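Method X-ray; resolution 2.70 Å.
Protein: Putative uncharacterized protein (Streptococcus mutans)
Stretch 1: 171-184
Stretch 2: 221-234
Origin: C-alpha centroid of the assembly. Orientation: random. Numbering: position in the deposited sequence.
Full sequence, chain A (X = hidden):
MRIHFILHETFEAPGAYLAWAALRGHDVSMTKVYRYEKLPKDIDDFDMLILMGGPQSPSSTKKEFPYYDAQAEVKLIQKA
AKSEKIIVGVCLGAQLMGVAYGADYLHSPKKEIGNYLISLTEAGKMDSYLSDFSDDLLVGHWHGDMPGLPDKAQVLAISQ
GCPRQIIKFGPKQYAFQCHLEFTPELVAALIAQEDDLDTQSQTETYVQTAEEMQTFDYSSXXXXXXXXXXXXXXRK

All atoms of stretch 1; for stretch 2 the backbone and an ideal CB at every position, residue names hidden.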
# COMPACT_ATOMS: atom_id res chain seq x y z
N PRO A 171 9.57 6.54 12.40
CA PRO A 171 10.58 5.53 12.66
C PRO A 171 10.08 4.17 12.33
O PRO A 171 10.88 3.27 11.91
CB PRO A 171 10.81 5.63 14.16
CG PRO A 171 10.15 6.97 14.59
CD PRO A 171 9.58 7.62 13.40
N LYS A 172 8.77 3.96 12.51
CA LYS A 172 8.20 2.63 12.28
C LYS A 172 6.92 2.72 11.47
O LYS A 172 6.07 1.88 11.59
CB LYS A 172 7.98 1.91 13.63
CG LYS A 172 9.31 1.57 14.31
CD LYS A 172 9.27 0.29 15.04
CE LYS A 172 10.40 -0.61 14.57
NZ LYS A 172 10.44 -1.91 15.34
N GLN A 173 6.80 3.77 10.67
CA GLN A 173 5.57 4.10 9.98
C GLN A 173 5.91 4.34 8.52
O GLN A 173 6.48 5.38 8.19
CB GLN A 173 4.91 5.37 10.56
CG GLN A 173 4.35 5.26 11.98
CD GLN A 173 5.43 5.28 13.05
OE1 GLN A 173 6.52 5.75 12.83
NE2 GLN A 173 5.15 4.66 14.17
N TYR A 174 5.59 3.33 7.66
CA TYR A 174 6.06 3.28 6.24
C TYR A 174 4.86 3.26 5.32
O TYR A 174 3.80 2.88 5.74
CB TYR A 174 6.86 2.03 6.02
CG TYR A 174 8.25 2.15 6.47
CD1 TYR A 174 9.32 2.28 5.54
CD2 TYR A 174 8.55 2.21 7.85
CE1 TYR A 174 10.68 2.43 5.99
CE2 TYR A 174 9.91 2.37 8.31
CZ TYR A 174 10.94 2.47 7.38
OH TYR A 174 12.19 2.61 7.83
N ALA A 175 5.04 3.65 4.08
CA ALA A 175 3.94 3.67 3.11
C ALA A 175 4.46 3.14 1.80
O ALA A 175 5.55 3.45 1.43
CB ALA A 175 3.45 5.02 2.95
N PHE A 176 3.69 2.27 1.15
CA PHE A 176 4.05 1.74 -0.17
C PHE A 176 2.98 2.16 -1.11
O PHE A 176 1.81 1.80 -0.92
CB PHE A 176 4.13 0.21 -0.14
CG PHE A 176 5.31 -0.33 0.65
CD1 PHE A 176 6.39 -0.88 0.02
CD2 PHE A 176 5.32 -0.27 2.02
CE1 PHE A 176 7.52 -1.42 0.79
CE2 PHE A 176 6.43 -0.79 2.78
CZ PHE A 176 7.51 -1.34 2.15
N GLN A 177 3.32 2.95 -2.09
CA GLN A 177 2.36 3.26 -3.11
C GLN A 177 2.19 2.05 -4.05
O GLN A 177 1.09 1.81 -4.61
CB GLN A 177 2.79 4.50 -3.89
CG GLN A 177 1.87 4.88 -5.05
CD GLN A 177 0.42 5.03 -4.65
OE1 GLN A 177 -0.45 4.25 -5.11
NE2 GLN A 177 0.12 6.05 -3.82
N CYS A 178 3.24 1.27 -4.16
CA CYS A 178 3.27 0.16 -5.03
C CYS A 178 2.81 -1.17 -4.23
O CYS A 178 2.76 -1.18 -2.93
CB CYS A 178 4.73 0.00 -5.57
SG CYS A 178 6.00 -0.05 -4.27
N HIS A 179 2.56 -2.25 -4.97
CA HIS A 179 2.08 -3.46 -4.38
C HIS A 179 3.15 -4.62 -4.49
O HIS A 179 3.25 -5.24 -5.51
CB HIS A 179 0.82 -3.88 -5.12
CG HIS A 179 -0.31 -2.90 -5.02
ND1 HIS A 179 -1.25 -2.95 -4.02
CD2 HIS A 179 -0.70 -1.90 -5.84
CE1 HIS A 179 -2.15 -2.01 -4.21
NE2 HIS A 179 -1.85 -1.36 -5.31
N LEU A 180 3.84 -4.93 -3.44
CA LEU A 180 4.69 -6.11 -3.45
C LEU A 180 3.93 -7.36 -3.01
O LEU A 180 4.48 -8.49 -3.01
CB LEU A 180 5.86 -5.93 -2.52
CG LEU A 180 6.93 -4.97 -2.98
CD1 LEU A 180 6.40 -3.53 -3.08
CD2 LEU A 180 8.14 -5.04 -2.02
N GLU A 181 2.68 -7.17 -2.58
CA GLU A 181 1.90 -8.20 -1.90
C GLU A 181 1.09 -9.04 -2.93
O GLU A 181 0.36 -9.99 -2.54
CB GLU A 181 0.91 -7.52 -0.89
CG GLU A 181 -0.42 -7.04 -1.52
CD GLU A 181 -0.36 -5.64 -2.06
OE1 GLU A 181 0.70 -4.96 -1.94
OE2 GLU A 181 -1.38 -5.20 -2.60
N PHE A 182 1.18 -8.65 -4.22
CA PHE A 182 0.40 -9.30 -5.27
C PHE A 182 0.69 -10.83 -5.38
O PHE A 182 1.79 -11.33 -4.95
CB PHE A 182 0.65 -8.62 -6.60
CG PHE A 182 -0.15 -7.36 -6.81
CD1 PHE A 182 -1.13 -6.96 -5.88
CD2 PHE A 182 0.04 -6.58 -8.01
CE1 PHE A 182 -1.91 -5.79 -6.10
CE2 PHE A 182 -0.72 -5.41 -8.26
CZ PHE A 182 -1.72 -4.99 -7.30
N THR A 183 -0.28 -11.54 -5.92
CA THR A 183 -0.15 -12.91 -6.27
C THR A 183 -1.06 -13.09 -7.49
O THR A 183 -1.94 -12.21 -7.78
CB THR A 183 -0.70 -13.80 -5.16
OG1 THR A 183 -2.13 -13.66 -5.11
CG2 THR A 183 -0.12 -13.46 -3.82
N PRO A 184 -0.94 -14.24 -8.19
CA PRO A 184 -1.79 -14.33 -9.42
C PRO A 184 -3.30 -14.17 -9.14
O PRO A 184 -4.02 -13.47 -9.91
CB PRO A 184 -1.46 -15.72 -9.97
CG PRO A 184 -0.02 -16.06 -9.37
CD PRO A 184 0.08 -15.34 -8.07
N UNK A 221 8.83 -10.30 -5.40
CA UNK A 221 8.20 -9.22 -4.60
C UNK A 221 7.65 -9.67 -3.24
O UNK A 221 8.00 -9.07 -2.25
CB UNK A 221 7.06 -8.60 -5.40
N UNK A 222 6.88 -10.78 -3.19
CA UNK A 222 6.41 -11.30 -1.89
C UNK A 222 7.62 -11.43 -0.98
O UNK A 222 7.57 -11.17 0.22
CB UNK A 222 5.69 -12.64 -2.04
N UNK A 223 8.71 -11.91 -1.54
CA UNK A 223 9.85 -12.30 -0.74
C UNK A 223 10.63 -11.05 -0.26
O UNK A 223 11.08 -10.97 0.90
CB UNK A 223 10.76 -13.23 -1.54
N UNK A 224 10.75 -10.06 -1.14
CA UNK A 224 11.30 -8.81 -0.78
C UNK A 224 10.47 -8.24 0.36
O UNK A 224 11.05 -7.84 1.45
CB UNK A 224 11.35 -7.87 -1.98
N UNK A 225 9.10 -8.22 0.17
CA UNK A 225 8.17 -7.77 1.26
C UNK A 225 8.44 -8.46 2.59
O UNK A 225 8.63 -7.79 3.60
CB UNK A 225 6.72 -8.03 0.86
N UNK A 226 8.51 -9.79 2.58
CA UNK A 226 8.77 -10.52 3.81
C UNK A 226 9.99 -10.00 4.49
O UNK A 226 10.01 -9.92 5.72
CB UNK A 226 8.92 -12.02 3.54
N UNK A 227 11.05 -9.73 3.73
CA UNK A 227 12.34 -9.27 4.37
C UNK A 227 12.12 -7.91 5.02
O UNK A 227 12.58 -7.68 6.16
CB UNK A 227 13.47 -9.18 3.35
N UNK A 228 11.36 -7.02 4.33
CA UNK A 228 10.97 -5.73 4.93
C UNK A 228 10.15 -5.88 6.25
O UNK A 228 10.55 -5.34 7.32
CB UNK A 228 10.15 -4.93 3.91
N UNK A 229 9.07 -6.70 6.23
CA UNK A 229 8.21 -6.83 7.42
C UNK A 229 8.96 -7.45 8.56
O UNK A 229 8.85 -6.98 9.73
CB UNK A 229 6.97 -7.66 7.11
N UNK A 230 9.77 -8.47 8.25
CA UNK A 230 10.60 -9.07 9.25
C UNK A 230 11.50 -8.09 9.90
O UNK A 230 11.64 -8.06 11.18
CB UNK A 230 11.43 -10.21 8.65
N UNK A 231 12.12 -7.24 9.08
CA UNK A 231 13.07 -6.27 9.63
C UNK A 231 12.37 -5.14 10.37
O UNK A 231 12.83 -4.72 11.43
CB UNK A 231 13.94 -5.69 8.51
N UNK A 232 11.22 -4.70 9.83
CA UNK A 232 10.48 -3.64 10.42
C UNK A 232 10.06 -4.01 11.83
O UNK A 232 9.96 -3.16 12.72
CB UNK A 232 9.26 -3.29 9.56
N UNK A 233 9.83 -5.29 12.05
CA UNK A 233 9.18 -5.72 13.31
C UNK A 233 10.09 -6.44 14.26
O UNK A 233 9.66 -6.81 15.30
CB UNK A 233 7.99 -6.63 13.00
N UNK A 234 11.34 -6.62 13.87
CA UNK A 234 12.32 -7.30 14.71
C UNK A 234 12.85 -6.38 15.80
O UNK A 234 12.75 -6.68 16.99
CB UNK A 234 13.48 -7.82 13.86

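The backbone is helical from 221 through most of the stretch, and the helix axis runs nearly antiparallel to strand 173-176, at 167° with a closest approach of 11.2 Å. Side chains fill a gap of that size where the helix faces the strand; where it passes the loop at 180-182 the backbones are closer and smaller residues can suffice.

Position 221 points its CB toward stretch 1, with the ideal CB 3.5 Å from Leu180 O. A long, flexible apolar chain could pass this carbonyl and reach further. The residue is Met221; its CB packs 4.0 Å from Leu180 CB, while its SD lies 3.6 Å from His179 O and 4.5 Å from Phe182 CB.

At 222 the CB points sideways, but two carbonyls lie ahead, the ideal CB being 4.4 Å from Leu180 O and 5.0 Å from Phe182 O. A short donor suits, and an amide, with two hydrogens on one nitrogen, suits especially well. Asn222 fits: its ND2 donates to Leu180 O at 3.1 Å and to Phe182 O at 2.8 Å, the second bond nearly straight at 171°. The turn at 180-182 is thereby tied to the helix.

Position 223 points away and sets few limits; a polar residue is reasonable, and Gln223 is found.

Position 224 faces stretch 1 with its ideal CB already 4.3 Å from Leu180 CD2, so a small apolar residue suffices. Ala224 makes this contact with its methyl alone.

At 225 the CB again points toward stretch 1, and its ideal position is 4.1 Å from Leu180 CB. A branched aliphatic chain could cover the turn. Leu225 does so, its CD2 reaching 3.8 Å from Glu181 CA and 4.1 Å from Leu180 CB.

Positions 226 and 227 have no partner in stretch 1, and many residues would serve; they are Tyr226 and Ser227.

Position 228 points toward the strand, where the rings of Tyr174 and Phe176 leave space between them and the helix. The ideal CB is 4.8 Å from Phe176 CZ, so a large apolar or aromatic side chain is favoured. Phe228 turns its edge to the face of Tyr174, with Phe228 CZ 3.5 Å from Tyr174 CG. It offers its own face to the edge of Phe176, with Phe228 CE2 3.4 Å from Phe176 CE2. One ring thus joins two edge-to-face pairs.

Positions 229, 230 and 231 make no contact with stretch 1, leaving the choice wide: Leu229, Asp230 and Arg231.

At 232 the CB points sideways, and nothing of stretch 1 lies within 5.5 Å of its ideal position; a longer apolar chain could extend to Tyr174. Leu232 does, its CD1 3.9 Å from Tyr174 CD2. Its backbone contributes too: Lys172 NZ donates to Leu232 O at 2.9 Å, and Lys172 NZ also donates to water 1 at 2.8 Å, which in turn donates to Arg231 O.

The CBs at 233 and 234 point away, so polar residues are acceptable; Thr233 and Glu234 complete the stretch.

Stretch 2 (221-234) MNQALYSFLDRLTE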
# COMPACT_ATOMS: atom_id res chain seq x y z
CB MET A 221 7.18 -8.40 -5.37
CG MET A 221 6.53 -9.04 -6.41
SD MET A 221 5.10 -8.08 -6.78
CE MET A 221 5.23 -7.90 -8.54
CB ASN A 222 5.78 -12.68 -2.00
CG ASN A 222 4.58 -12.74 -2.96
OD1 ASN A 222 4.13 -13.85 -3.28
ND2 ASN A 222 4.04 -11.58 -3.37
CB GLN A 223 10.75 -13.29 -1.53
CG GLN A 223 11.98 -13.93 -0.68
CD GLN A 223 11.55 -14.46 0.73
OE1 GLN A 223 10.64 -15.36 0.86
NE2 GLN A 223 12.15 -13.85 1.82
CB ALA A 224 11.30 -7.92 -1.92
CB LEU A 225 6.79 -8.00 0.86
CG LEU A 225 5.68 -7.38 1.67
CD1 LEU A 225 5.88 -5.88 1.92
CD2 LEU A 225 4.42 -7.61 0.90
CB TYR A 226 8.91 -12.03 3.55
CG TYR A 226 7.67 -12.67 3.01
CD1 TYR A 226 6.44 -12.15 3.29
CD2 TYR A 226 7.74 -13.80 2.20
CE1 TYR A 226 5.24 -12.71 2.72
CE2 TYR A 226 6.53 -14.39 1.65
CZ TYR A 226 5.29 -13.82 1.93
OH TYR A 226 4.11 -14.33 1.38
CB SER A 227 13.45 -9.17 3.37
OG SER A 227 13.06 -8.28 2.30
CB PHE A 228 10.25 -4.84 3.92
CG PHE A 228 9.62 -3.62 4.54
CD1 PHE A 228 10.40 -2.45 4.81
CD2 PHE A 228 8.23 -3.62 4.92
CE1 PHE A 228 9.82 -1.30 5.43
CE2 PHE A 228 7.63 -2.49 5.53
CZ PHE A 228 8.43 -1.32 5.80
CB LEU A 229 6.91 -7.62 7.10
CG LEU A 229 6.00 -7.01 6.00
CD1 LEU A 229 5.04 -8.08 5.37
CD2 LEU A 229 5.23 -5.89 6.59
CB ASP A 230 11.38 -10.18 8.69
CG ASP A 230 10.59 -11.43 8.61
OD1 ASP A 230 9.82 -11.73 9.58
OD2 ASP A 230 10.69 -12.08 7.60
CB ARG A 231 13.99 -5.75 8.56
CG ARG A 231 15.02 -6.77 8.03
CD ARG A 231 15.76 -6.13 6.89
NE ARG A 231 16.71 -6.99 6.24
CZ ARG A 231 17.96 -7.20 6.68
NH1 ARG A 231 18.36 -6.69 7.86
NH2 ARG A 231 18.80 -7.96 5.95
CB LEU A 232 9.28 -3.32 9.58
CG LEU A 232 8.21 -2.37 10.12
CD1 LEU A 232 8.75 -0.89 10.18
CD2 LEU A 232 6.96 -2.42 9.24
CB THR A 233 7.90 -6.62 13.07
OG1 THR A 233 8.28 -7.83 12.45
CG2 THR A 233 6.96 -5.94 12.22
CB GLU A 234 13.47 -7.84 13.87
CG GLU A 234 14.72 -8.17 14.66
CD GLU A 234 15.99 -8.05 13.83
OE1 GLU A 234 17.02 -8.62 14.24
OE2 GLU A 234 15.94 -7.40 12.77
O HOH W 1 12.31 -3.68 14.31
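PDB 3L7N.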